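Long-range contact in 432aa long hypothetical deoxyribodipyrimidine photolyase (Sulfolobus tokodaii, PDB 2E0I), which probably repairs ultraviolet-damaged DNA by light-driven splitting of cyclobutane pyrimidine dimers, and carries two bound FAD molecules: residues Met361-Lys369 with Trp414-Tyr425. Sequence-based numbering, arbitrary orientation.
Sequences MFRVFNPWK and WLERVNYVKSEY
Pro367 and Asn366 lie over one face of the Trp414 indole, each above a different ring. Pro367 CD stands over the face of the five-membered ring, 3.6 Å from its centroid, while Asn366 CA takes the six-membered ring at 4.0 Å; both meet the criteria for CH-pi contacts. The Asn366 amide leans over the rim of the indole at CZ2, its plane turned 51° from the ring, and its OD1 accepts from Lys369 N at 3.1 Å, the N-cap bond that starts helix 367-374. Trp414 CG sits between the backbone N and the carbonyl carbon (chi1 76°), a torsion that carries the indole to the loop, where the CG2 methyl of Val364 meets its rim near the ring plane. An alanine in place of Trp414 would probably leave a gap beneath Pro367 and Asn366 and deprive Val364 CG2 of one of its two neighbours here. The other is Val418 CG1, 3.5 Å from Val364 CG2. In the helical FAD-binding domain of this photolyase, the contact thus lays the extended run 362-366 along C-terminal helix 414-427, with helix 309-322 reached by Val364 and Val418 through Phe317. One helical turn past Val418, Lys422 CB lies over a face of the Phe362 ring, 3.9 Å from its centroid, and the extended lysine chain runs on, its CD passing Phe362 CD1. Phe362 also directs its CE2 edge at the face of Tyr425, a T-shaped pair with planes at 80° and centroids 5.2 Å apart; the Tyr425 hydroxyl is hydrogen-bonded to Ala354 O.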
loop_
_atom_site.group_PDB
_atom_site.type_symbol
_atom_site.label_atom_id
_atom_site.label_comp_id
_atom_site.label_asym_id
_atom_site.label_seq_id
_atom_site.Cartn_x
_atom_site.Cartn_y
_atom_site.Cartn_z
ATOM N N MET A 361 -14.891 -13.137 13.311
ATOM C CA MET A 361 -15.259 -14.511 12.967
ATOM C C MET A 361 -14.074 -15.242 12.320
ATOM O O MET A 361 -13.169 -14.607 11.760
ATOM C CB MET A 361 -16.440 -14.529 11.991
ATOM C CG MET A 361 -16.029 -14.459 10.522
ATOM S SD MET A 361 -17.314 -14.990 9.338
ATOM C CE MET A 361 -17.122 -16.814 9.347
ATOM N N PHE A 362 -14.078 -16.571 12.398
ATOM C CA PHE A 362 -13.015 -17.360 11.787
ATOM C C PHE A 362 -13.453 -17.707 10.370
ATOM O O PHE A 362 -14.069 -18.741 10.121
ATOM C CB PHE A 362 -12.748 -18.633 12.590
ATOM C CG PHE A 362 -11.563 -19.419 12.098
ATOM C CD1 PHE A 362 -11.675 -20.260 10.997
ATOM C CD2 PHE A 362 -10.327 -19.304 12.727
ATOM C CE1 PHE A 362 -10.579 -20.977 10.533
ATOM C CE2 PHE A 362 -9.223 -20.014 12.273
ATOM C CZ PHE A 362 -9.348 -20.852 11.174
ATOM N N ARG A 363 -13.127 -16.817 9.442
ATOM C CA ARG A 363 -13.494 -16.977 8.047
ATOM C C ARG A 363 -12.624 -17.977 7.297
ATOM O O ARG A 363 -11.408 -18.014 7.476
ATOM C CB ARG A 363 -13.436 -15.615 7.364
ATOM C CG ARG A 363 -13.990 -15.593 5.965
ATOM C CD ARG A 363 -14.437 -14.190 5.631
ATOM N NE ARG A 363 -15.182 -13.620 6.753
ATOM C CZ ARG A 363 -16.042 -12.610 6.658
ATOM N NH1 ARG A 363 -16.281 -12.040 5.481
ATOM N NH2 ARG A 363 -16.671 -12.177 7.744
ATOM N N VAL A 364 -13.260 -18.787 6.456
ATOM C CA VAL A 364 -12.551 -19.786 5.666
ATOM C C VAL A 364 -13.062 -19.831 4.226
ATOM O O VAL A 364 -14.245 -19.634 3.977
ATOM C CB VAL A 364 -12.689 -21.189 6.288
ATOM C CG1 VAL A 364 -14.135 -21.554 6.418
ATOM C CG2 VAL A 364 -11.980 -22.206 5.425
ATOM N N PHE A 365 -12.159 -20.083 3.283
ATOM C CA PHE A 365 -12.511 -20.155 1.868
ATOM C C PHE A 365 -12.123 -21.509 1.295
ATOM O O PHE A 365 -11.150 -22.124 1.727
ATOM C CB PHE A 365 -11.776 -19.078 1.067
ATOM C CG PHE A 365 -12.132 -17.680 1.457
ATOM C CD1 PHE A 365 -13.413 -17.187 1.231
ATOM C CD2 PHE A 365 -11.183 -16.848 2.051
ATOM C CE1 PHE A 365 -13.749 -15.883 1.590
ATOM C CE2 PHE A 365 -11.505 -15.542 2.416
ATOM C CZ PHE A 365 -12.792 -15.058 2.185
ATOM N N ASN A 366 -12.888 -21.973 0.317
ATOM C CA ASN A 366 -12.584 -23.236 -0.327
ATOM C C ASN A 366 -11.771 -22.908 -1.575
ATOM O O ASN A 366 -12.296 -22.376 -2.551
ATOM C CB ASN A 366 -13.863 -23.955 -0.729
ATOM C CG ASN A 366 -13.593 -25.331 -1.277
ATOM O OD1 ASN A 366 -12.689 -25.523 -2.099
ATOM N ND2 ASN A 366 -14.376 -26.303 -0.830
ATOM N N PRO A 367 -10.472 -23.216 -1.557
ATOM C CA PRO A 367 -9.602 -22.941 -2.698
ATOM C C PRO A 367 -10.199 -23.331 -4.035
ATOM O O PRO A 367 -10.269 -22.521 -4.949
ATOM C CB PRO A 367 -8.354 -23.747 -2.374
ATOM C CG PRO A 367 -8.297 -23.663 -0.889
ATOM C CD PRO A 367 -9.730 -23.904 -0.485
ATOM N N TRP A 368 -10.639 -24.575 -4.148
ATOM C CA TRP A 368 -11.194 -25.059 -5.399
ATOM C C TRP A 368 -12.510 -24.405 -5.778
ATOM O O TRP A 368 -12.729 -24.082 -6.941
ATOM C CB TRP A 368 -11.338 -26.575 -5.333
ATOM C CG TRP A 368 -10.071 -27.211 -4.894
ATOM C CD1 TRP A 368 -9.764 -27.621 -3.636
ATOM C CD2 TRP A 368 -8.881 -27.396 -5.684
ATOM N NE1 TRP A 368 -8.456 -28.043 -3.582
ATOM C CE2 TRP A 368 -7.890 -27.916 -4.822
ATOM C CE3 TRP A 368 -8.559 -27.169 -7.032
ATOM C CZ2 TRP A 368 -6.591 -28.213 -5.261
ATOM C CZ3 TRP A 368 -7.265 -27.465 -7.471
ATOM C CH2 TRP A 368 -6.299 -27.980 -6.584
ATOM N N LYS A 369 -13.387 -24.208 -4.804
ATOM C CA LYS A 369 -14.663 -23.569 -5.084
ATOM C C LYS A 369 -14.415 -22.142 -5.544
ATOM O O LYS A 369 -14.959 -21.688 -6.552
ATOM C CB LYS A 369 -15.550 -23.574 -3.834
ATOM C CG LYS A 369 -16.516 -24.740 -3.793
ATOM C CD LYS A 369 -17.296 -24.803 -2.495
ATOM C CE LYS A 369 -18.527 -25.701 -2.652
ATOM N NZ LYS A 369 -18.219 -27.007 -3.329
ATOM N N TRP A 414 -6.152 -28.778 2.047
ATOM C CA TRP A 414 -6.626 -27.607 2.766
ATOM C C TRP A 414 -7.665 -27.902 3.849
ATOM O O TRP A 414 -7.586 -27.361 4.947
ATOM C CB TRP A 414 -7.191 -26.580 1.784
ATOM C CG TRP A 414 -8.532 -26.947 1.261
ATOM C CD1 TRP A 414 -8.813 -27.852 0.279
ATOM C CD2 TRP A 414 -9.793 -26.468 1.740
ATOM N NE1 TRP A 414 -10.171 -27.968 0.119
ATOM C CE2 TRP A 414 -10.797 -27.129 1.004
ATOM C CE3 TRP A 414 -10.170 -25.545 2.724
ATOM C CZ2 TRP A 414 -12.159 -26.898 1.218
ATOM C CZ3 TRP A 414 -11.519 -25.314 2.937
ATOM C CH2 TRP A 414 -12.500 -25.990 2.186
ATOM N N LEU A 415 -8.628 -28.768 3.556
ATOM C CA LEU A 415 -9.677 -29.070 4.517
ATOM C C LEU A 415 -9.165 -29.557 5.871
ATOM O O LEU A 415 -9.559 -29.024 6.905
ATOM C CB LEU A 415 -10.660 -30.080 3.918
ATOM C CG LEU A 415 -12.082 -30.088 4.502
ATOM C CD1 LEU A 415 -12.070 -30.698 5.881
ATOM C CD2 LEU A 415 -12.640 -28.672 4.550
ATOM N N GLU A 416 -8.295 -30.563 5.876
ATOM C CA GLU A 416 -7.752 -31.079 7.135
ATOM C C GLU A 416 -6.975 -29.989 7.865
ATOM O O GLU A 416 -7.123 -29.805 9.075
ATOM C CB GLU A 416 -6.807 -32.248 6.883
ATOM C CG GLU A 416 -7.425 -33.449 6.200
ATOM C CD GLU A 416 -6.383 -34.523 5.868
ATOM O OE1 GLU A 416 -5.394 -34.206 5.160
ATOM O OE2 GLU A 416 -6.548 -35.682 6.318
ATOM N N ARG A 417 -6.135 -29.277 7.121
ATOM C CA ARG A 417 -5.325 -28.201 7.680
ATOM C C ARG A 417 -6.190 -27.121 8.330
ATOM O O ARG A 417 -6.007 -26.795 9.495
ATOM C CB ARG A 417 -4.465 -27.553 6.586
ATOM C CG ARG A 417 -3.546 -28.497 5.812
ATOM C CD ARG A 417 -2.363 -28.970 6.630
ATOM N NE ARG A 417 -1.596 -27.861 7.184
ATOM C CZ ARG A 417 -0.312 -27.939 7.528
ATOM N NH1 ARG A 417 0.351 -29.079 7.366
ATOM N NH2 ARG A 417 0.309 -26.883 8.044
ATOM N N VAL A 418 -7.128 -26.564 7.565
ATOM C CA VAL A 418 -8.003 -25.509 8.069
ATOM C C VAL A 418 -8.673 -25.911 9.372
ATOM O O VAL A 418 -8.841 -25.081 10.263
ATOM C CB VAL A 418 -9.107 -25.131 7.052
ATOM C CG1 VAL A 418 -9.978 -24.031 7.630
ATOM C CG2 VAL A 418 -8.491 -24.655 5.754
ATOM N N ASN A 419 -9.064 -27.178 9.481
ATOM C CA ASN A 419 -9.704 -27.662 10.698
ATOM C C ASN A 419 -8.714 -27.657 11.848
ATOM O O ASN A 419 -9.050 -27.265 12.963
ATOM C CB ASN A 419 -10.255 -29.072 10.498
ATOM C CG ASN A 419 -11.502 -29.087 9.642
ATOM O OD1 ASN A 419 -12.470 -28.390 9.932
ATOM N ND2 ASN A 419 -11.486 -29.882 8.585
ATOM N N TYR A 420 -7.490 -28.092 11.571
ATOM C CA TYR A 420 -6.468 -28.115 12.599
ATOM C C TYR A 420 -6.122 -26.697 13.039
ATOM O O TYR A 420 -6.061 -26.405 14.229
ATOM C CB TYR A 420 -5.207 -28.824 12.104
ATOM C CG TYR A 420 -4.101 -28.741 13.121
ATOM C CD1 TYR A 420 -3.069 -27.818 12.982
ATOM C CD2 TYR A 420 -4.136 -29.522 14.275
ATOM C CE1 TYR A 420 -2.101 -27.671 13.972
ATOM C CE2 TYR A 420 -3.174 -29.386 15.267
ATOM C CZ TYR A 420 -2.159 -28.458 15.112
ATOM O OH TYR A 420 -1.208 -28.319 16.097
ATOM N N VAL A 421 -5.904 -25.812 12.074
ATOM C CA VAL A 421 -5.555 -24.437 12.393
ATOM C C VAL A 421 -6.634 -23.808 13.259
ATOM O O VAL A 421 -6.335 -23.102 14.214
ATOM C CB VAL A 421 -5.362 -23.585 11.119
ATOM C CG1 VAL A 421 -5.043 -22.151 11.508
ATOM C CG2 VAL A 421 -4.237 -24.166 10.265
ATOM N N LYS A 422 -7.892 -24.073 12.937
ATOM C CA LYS A 422 -8.977 -23.506 13.719
ATOM C C LYS A 422 -8.999 -24.045 15.148
ATOM O O LYS A 422 -9.188 -23.291 16.105
ATOM C CB LYS A 422 -10.325 -23.776 13.056
ATOM C CG LYS A 422 -11.465 -23.242 13.894
ATOM C CD LYS A 422 -12.779 -23.138 13.158
ATOM C CE LYS A 422 -13.827 -22.543 14.096
ATOM N NZ LYS A 422 -15.076 -22.121 13.409
ATOM N N SER A 423 -8.818 -25.353 15.292
ATOM C CA SER A 423 -8.818 -25.953 16.613
ATOM C C SER A 423 -7.716 -25.281 17.419
ATOM O O SER A 423 -7.892 -25.006 18.607
ATOM C CB SER A 423 -8.575 -27.464 16.518
ATOM O OG SER A 423 -7.310 -27.741 15.953
ATOM N N GLU A 424 -6.590 -24.999 16.761
ATOM C CA GLU A 424 -5.459 -24.347 17.416
ATOM C C GLU A 424 -5.837 -22.946 17.894
ATOM O O GLU A 424 -5.351 -22.480 18.925
ATOM C CB GLU A 424 -4.257 -24.276 16.466
ATOM C CG GLU A 424 -3.370 -25.516 16.479
ATOM C CD GLU A 424 -2.493 -25.610 17.729
ATOM O OE1 GLU A 424 -3.034 -25.514 18.857
ATOM O OE2 GLU A 424 -1.259 -25.784 17.582
ATOM N N TYR A 425 -6.707 -22.279 17.141
ATOM C CA TYR A 425 -7.168 -20.943 17.502
ATOM C C TYR A 425 -8.070 -21.031 18.721
ATOM O O TYR A 425 -7.846 -20.338 19.709
ATOM C CB TYR A 425 -7.945 -20.313 16.353
ATOM C CG TYR A 425 -7.121 -19.459 15.416
ATOM C CD1 TYR A 425 -7.264 -18.073 15.404
ATOM C CD2 TYR A 425 -6.226 -20.035 14.521
ATOM C CE1 TYR A 425 -6.539 -17.283 14.517
ATOM C CE2 TYR A 425 -5.495 -19.252 13.632
ATOM C CZ TYR A 425 -5.660 -17.880 13.636
ATOM O OH TYR A 425 -4.958 -17.102 12.749
#